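Local atomic coordinates of flagellar biosynthesis protein flhA (Bacillus subtilis, PDB entry 3MIX), a protein that takes part in exporting flagellar proteins through the type III secretion system, here represented by its cytosolic domain. Residues Leu43-Pro48 / Val90-Asp95; Glu112-Glu117 / Ser175-Glu180. All coordinates share one frame; numbering follows the deposited sequence.

How the interactions relate
Both contacts belong to one mixed sheet in the cytosolic domain, with strand order 92-95, 49-53, 103-108, 111-117, and they sit at its two outermost strands. Interaction 1 joins the loop leading into strand 49-53 to edge strand 92-95 through charged and polar side chains near the surface. Interaction 2 sets helix 170-189 against the other edge, strand 111-117, by a small, partly buried contact. Their centres are 15 Å apart and their nearest atoms about 6 Å, so they do not touch. Helix 69-84 is a common neighbour: V91 and I93 of interaction 1 pack on it, as do I178 and T179 of interaction 2.

Interaction 1. Residues Leu43-Pro48 / Val90-Asp95; sequences LLHIDP and VVRIRD
D47 and R92 form a salt bridge, OD1 to NH2 at 3.3 Å, between the loop before strand 49-53 and edge strand 92-95, the two parallel strands of a beta-alpha-beta crossover through helix 69-84. The carboxylate and guanidinium planes are 38° apart, and OD2 lies over one guanidinium face, so this is not a flat two-pronged pair. R92 reaches it by folding its chain at chi2 (-104°) and chi3 (-95°). Beside it stands H45, whose ring meets both arginines: ND1 is 3.6 Å from R92 NH2, and CE1 is 3.5 Å from R94 NH2. The ring is steered by outside acids, ND1 bonding to E50 and NE2 to E28, while R94 has its main partner in E52; these carboxylates probably offset the gathered positive charge. An alanine at R92 would remove the guanidinium and is likely to leave the D47 carboxylate without its cationic mate and open a gap beside H45. Side chains alternate here: V91 and I93 pack on helix 69-84, while CB of R92 and of R94 points toward the loop. R94 lays its CD 3.8 Å above the R92 guanidinium plane, nearer the edge of the group than its centre.

Interaction 2. Residues Glu112-Glu117 / Ser175-Glu180; sequences EVAKGE and STHITE
A114 and the backbone of K115 meet H177, the one residue of helix segment 175-180 that reaches strand segment 112-117. At the start of the strand segment, E112 forms a salt bridge to R105 on the adjacent strand and a long one, 3.7 Å from OE2, to K115 NZ. V113 gives its carbonyl oxygen to K181, one turn beyond H177 on the helix, and with A114 it faces L106 in a classic beta bulge. A114 then points its methyl at the histidine, CB lying 3.6 Å from H177 NE2, approaching the ring obliquely. CB of K115 points away from the helix, yet its backbone O comes to the ring edge, in the ring plane, 3.7 Å from H177 CE1. G116 bonds through its backbone to Y104, and the hydroxyl of that same tyrosine hydrogen-bonds H177 ND1, which would help fix how the imidazole is turned. With CG anti to the backbone N (chi1 -160°), the ring extends from the helix to the strand. Next to it, I178 packs on I76 of helix 69-84. This is helix-on-sheet packing of a two-layer alpha/beta arrangement, helix 170-189 laid against the outer strand of the antiparallel hairpin 103-108 / 111-117.

Interaction 1. Residues Leu43-Pro48 / Val90-Asp95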
# COMPACT_ATOMS: atom_id res chain seq x y z
N LEU A 43 -15.24 4.45 23.02
CA LEU A 43 -13.78 4.48 23.08
C LEU A 43 -13.11 3.45 22.17
O LEU A 43 -11.96 3.61 21.81
CB LEU A 43 -13.27 4.26 24.51
CG LEU A 43 -13.26 5.37 25.55
CD1 LEU A 43 -12.77 4.81 26.86
CD2 LEU A 43 -12.38 6.55 25.12
N LEU A 44 -13.83 2.38 21.83
CA LEU A 44 -13.27 1.35 20.96
C LEU A 44 -13.49 1.75 19.51
O LEU A 44 -14.58 1.55 18.96
CB LEU A 44 -13.87 -0.03 21.25
CG LEU A 44 -13.96 -0.45 22.71
CD1 LEU A 44 -14.77 -1.75 22.86
CD2 LEU A 44 -12.59 -0.57 23.35
N HIS A 45 -12.46 2.35 18.92
CA HIS A 45 -12.52 2.89 17.57
C HIS A 45 -12.17 1.80 16.62
O HIS A 45 -11.04 1.32 16.63
CB HIS A 45 -11.52 4.03 17.39
CG HIS A 45 -11.90 5.28 18.12
ND1 HIS A 45 -12.44 6.38 17.48
CD2 HIS A 45 -11.85 5.59 19.44
CE1 HIS A 45 -12.69 7.32 18.38
NE2 HIS A 45 -12.34 6.87 19.57
N ILE A 46 -13.12 1.40 15.78
CA ILE A 46 -12.83 0.31 14.84
C ILE A 46 -13.05 0.74 13.37
O ILE A 46 -12.86 -0.06 12.45
CB ILE A 46 -13.57 -1.02 15.24
CG1 ILE A 46 -15.04 -0.79 15.53
CG2 ILE A 46 -12.94 -1.63 16.51
CD1 ILE A 46 -15.92 -1.20 14.43
N ASP A 47 -13.41 2.01 13.16
CA ASP A 47 -13.63 2.53 11.82
C ASP A 47 -12.37 2.39 10.95
O ASP A 47 -11.27 2.67 11.39
CB ASP A 47 -14.06 4.00 11.87
CG ASP A 47 -15.25 4.22 12.77
OD1 ASP A 47 -15.06 4.29 14.00
OD2 ASP A 47 -16.37 4.36 12.25
N PRO A 48 -12.54 1.97 9.69
CA PRO A 48 -11.35 1.80 8.85
C PRO A 48 -10.54 3.08 8.64
O PRO A 48 -9.31 3.01 8.62
CB PRO A 48 -11.90 1.28 7.51
CG PRO A 48 -13.35 1.24 7.61
CD PRO A 48 -13.80 1.77 8.97
N VAL A 90 -16.05 4.42 3.54
CA VAL A 90 -16.52 5.63 4.18
C VAL A 90 -15.46 6.17 5.14
O VAL A 90 -14.89 5.41 5.94
CB VAL A 90 -17.84 5.30 4.94
CG1 VAL A 90 -18.30 6.43 5.86
CG2 VAL A 90 -18.92 5.02 3.94
N VAL A 91 -15.19 7.47 5.06
CA VAL A 91 -14.31 8.14 6.02
C VAL A 91 -15.11 8.73 7.17
O VAL A 91 -16.12 9.40 6.97
CB VAL A 91 -13.40 9.23 5.40
CG1 VAL A 91 -12.51 9.81 6.48
CG2 VAL A 91 -12.53 8.64 4.26
N ARG A 92 -14.67 8.44 8.39
CA ARG A 92 -15.32 8.98 9.56
C ARG A 92 -14.70 10.34 9.87
O ARG A 92 -13.48 10.48 9.99
CB ARG A 92 -15.19 8.00 10.73
CG ARG A 92 -16.34 8.05 11.69
CD ARG A 92 -16.00 8.79 12.96
NE ARG A 92 -15.56 7.88 14.02
CZ ARG A 92 -16.24 7.65 15.15
NH1 ARG A 92 -17.41 8.25 15.37
NH2 ARG A 92 -15.76 6.80 16.05
N ILE A 93 -15.55 11.35 10.00
CA ILE A 93 -15.09 12.71 10.22
C ILE A 93 -15.57 13.27 11.58
O ILE A 93 -16.77 13.42 11.81
CB ILE A 93 -15.49 13.57 8.99
CG1 ILE A 93 -14.70 13.09 7.75
CG2 ILE A 93 -15.33 15.08 9.25
CD1 ILE A 93 -15.35 13.42 6.43
N ARG A 94 -14.62 13.56 12.48
CA ARG A 94 -14.90 14.04 13.85
C ARG A 94 -14.09 15.27 14.22
O ARG A 94 -12.86 15.26 14.10
CB ARG A 94 -14.51 13.00 14.90
CG ARG A 94 -15.39 11.80 15.04
CD ARG A 94 -15.36 11.27 16.49
NE ARG A 94 -14.02 10.87 16.94
CZ ARG A 94 -13.45 11.25 18.09
NH1 ARG A 94 -14.10 12.06 18.93
NH2 ARG A 94 -12.24 10.82 18.40
N ASP A 95 -14.75 16.31 14.73
CA ASP A 95 -14.02 17.34 15.45
C ASP A 95 -13.47 16.73 16.74
O ASP A 95 -14.11 15.87 17.36
CB ASP A 95 -14.87 18.59 15.74
CG ASP A 95 -16.21 18.26 16.33
OD1 ASP A 95 -17.14 17.95 15.56
OD2 ASP A 95 -16.33 18.32 17.58

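Interaction 2. Residues Glu112-Glu117 / Ser175-Glu180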
# COMPACT_ATOMS: atom_id res chain seq x y z
N GLU A 112 -3.00 6.03 14.30
CA GLU A 112 -2.64 7.32 13.73
C GLU A 112 -1.54 7.12 12.70
O GLU A 112 -0.52 6.51 12.99
CB GLU A 112 -2.16 8.29 14.81
CG GLU A 112 -1.63 9.60 14.26
CD GLU A 112 -1.32 10.62 15.33
OE1 GLU A 112 -1.73 10.42 16.49
OE2 GLU A 112 -0.67 11.64 15.02
N VAL A 113 -1.76 7.62 11.49
CA VAL A 113 -0.78 7.47 10.41
C VAL A 113 -0.29 8.82 9.95
O VAL A 113 0.68 8.92 9.21
CB VAL A 113 -1.33 6.65 9.20
CG1 VAL A 113 -1.62 5.22 9.61
CG2 VAL A 113 -2.58 7.32 8.58
N ALA A 114 -0.98 9.87 10.36
CA ALA A 114 -0.62 11.22 9.95
C ALA A 114 -1.23 12.25 10.87
O ALA A 114 -2.33 12.06 11.38
CB ALA A 114 -1.05 11.47 8.52
N LYS A 115 -0.50 13.33 11.07
CA LYS A 115 -1.07 14.53 11.68
C LYS A 115 -0.48 15.76 11.01
O LYS A 115 0.58 15.69 10.38
CB LYS A 115 -0.90 14.56 13.20
CG LYS A 115 0.53 14.53 13.73
CD LYS A 115 0.51 14.47 15.26
CE LYS A 115 1.87 14.08 15.83
NZ LYS A 115 1.74 13.44 17.17
N GLY A 116 -1.20 16.87 11.12
CA GLY A 116 -0.79 18.10 10.48
C GLY A 116 -1.55 19.30 11.00
O GLY A 116 -2.34 19.19 11.94
N GLU A 117 -1.30 20.44 10.36
CA GLU A 117 -1.89 21.71 10.75
C GLU A 117 -2.22 22.52 9.50
O GLU A 117 -1.46 22.54 8.54
CB GLU A 117 -0.94 22.49 11.68
CG GLU A 117 0.43 22.88 11.08
CD GLU A 117 1.30 21.68 10.70
OE1 GLU A 117 1.23 20.62 11.37
OE2 GLU A 117 2.07 21.79 9.71
N SER A 175 -5.73 17.14 1.24
CA SER A 175 -6.14 16.19 0.22
C SER A 175 -5.01 15.29 -0.24
O SER A 175 -5.19 14.07 -0.28
CB SER A 175 -6.69 16.91 -1.01
OG SER A 175 -8.06 17.20 -0.84
N THR A 176 -3.87 15.88 -0.60
CA THR A 176 -2.75 15.09 -1.07
C THR A 176 -2.07 14.36 0.12
O THR A 176 -1.61 13.23 -0.03
CB THR A 176 -1.77 15.89 -1.99
OG1 THR A 176 -0.64 16.37 -1.26
CG2 THR A 176 -2.48 17.07 -2.70
N HIS A 177 -2.05 14.98 1.30
CA HIS A 177 -1.62 14.27 2.51
C HIS A 177 -2.46 13.00 2.83
O HIS A 177 -1.91 11.94 3.17
CB HIS A 177 -1.57 15.21 3.70
CG HIS A 177 -0.72 14.70 4.81
ND1 HIS A 177 -0.79 15.21 6.09
CD2 HIS A 177 0.19 13.71 4.85
CE1 HIS A 177 0.06 14.56 6.86
NE2 HIS A 177 0.66 13.64 6.14
N ILE A 178 -3.78 13.11 2.72
CA ILE A 178 -4.66 11.97 2.94
C ILE A 178 -4.43 10.91 1.87
O ILE A 178 -4.27 9.73 2.21
CB ILE A 178 -6.14 12.38 2.98
CG1 ILE A 178 -6.43 13.17 4.26
CG2 ILE A 178 -7.07 11.15 2.89
CD1 ILE A 178 -7.72 13.96 4.19
N THR A 179 -4.40 11.32 0.60
CA THR A 179 -4.21 10.38 -0.50
C THR A 179 -2.87 9.63 -0.46
O THR A 179 -2.82 8.43 -0.71
CB THR A 179 -4.61 10.91 -1.97
OG1 THR A 179 -3.51 10.79 -2.89
CG2 THR A 179 -5.11 12.27 -1.98
N GLU A 180 -1.81 10.35 -0.14
CA GLU A 180 -0.50 9.74 0.03
C GLU A 180 -0.48 8.77 1.21
O GLU A 180 0.16 7.73 1.14
CB GLU A 180 0.60 10.79 0.21
CG GLU A 180 0.87 11.68 -1.02
CD GLU A 180 1.18 10.89 -2.30
OE1 GLU A 180 2.01 9.95 -2.26
OE2 GLU A 180 0.62 11.25 -3.37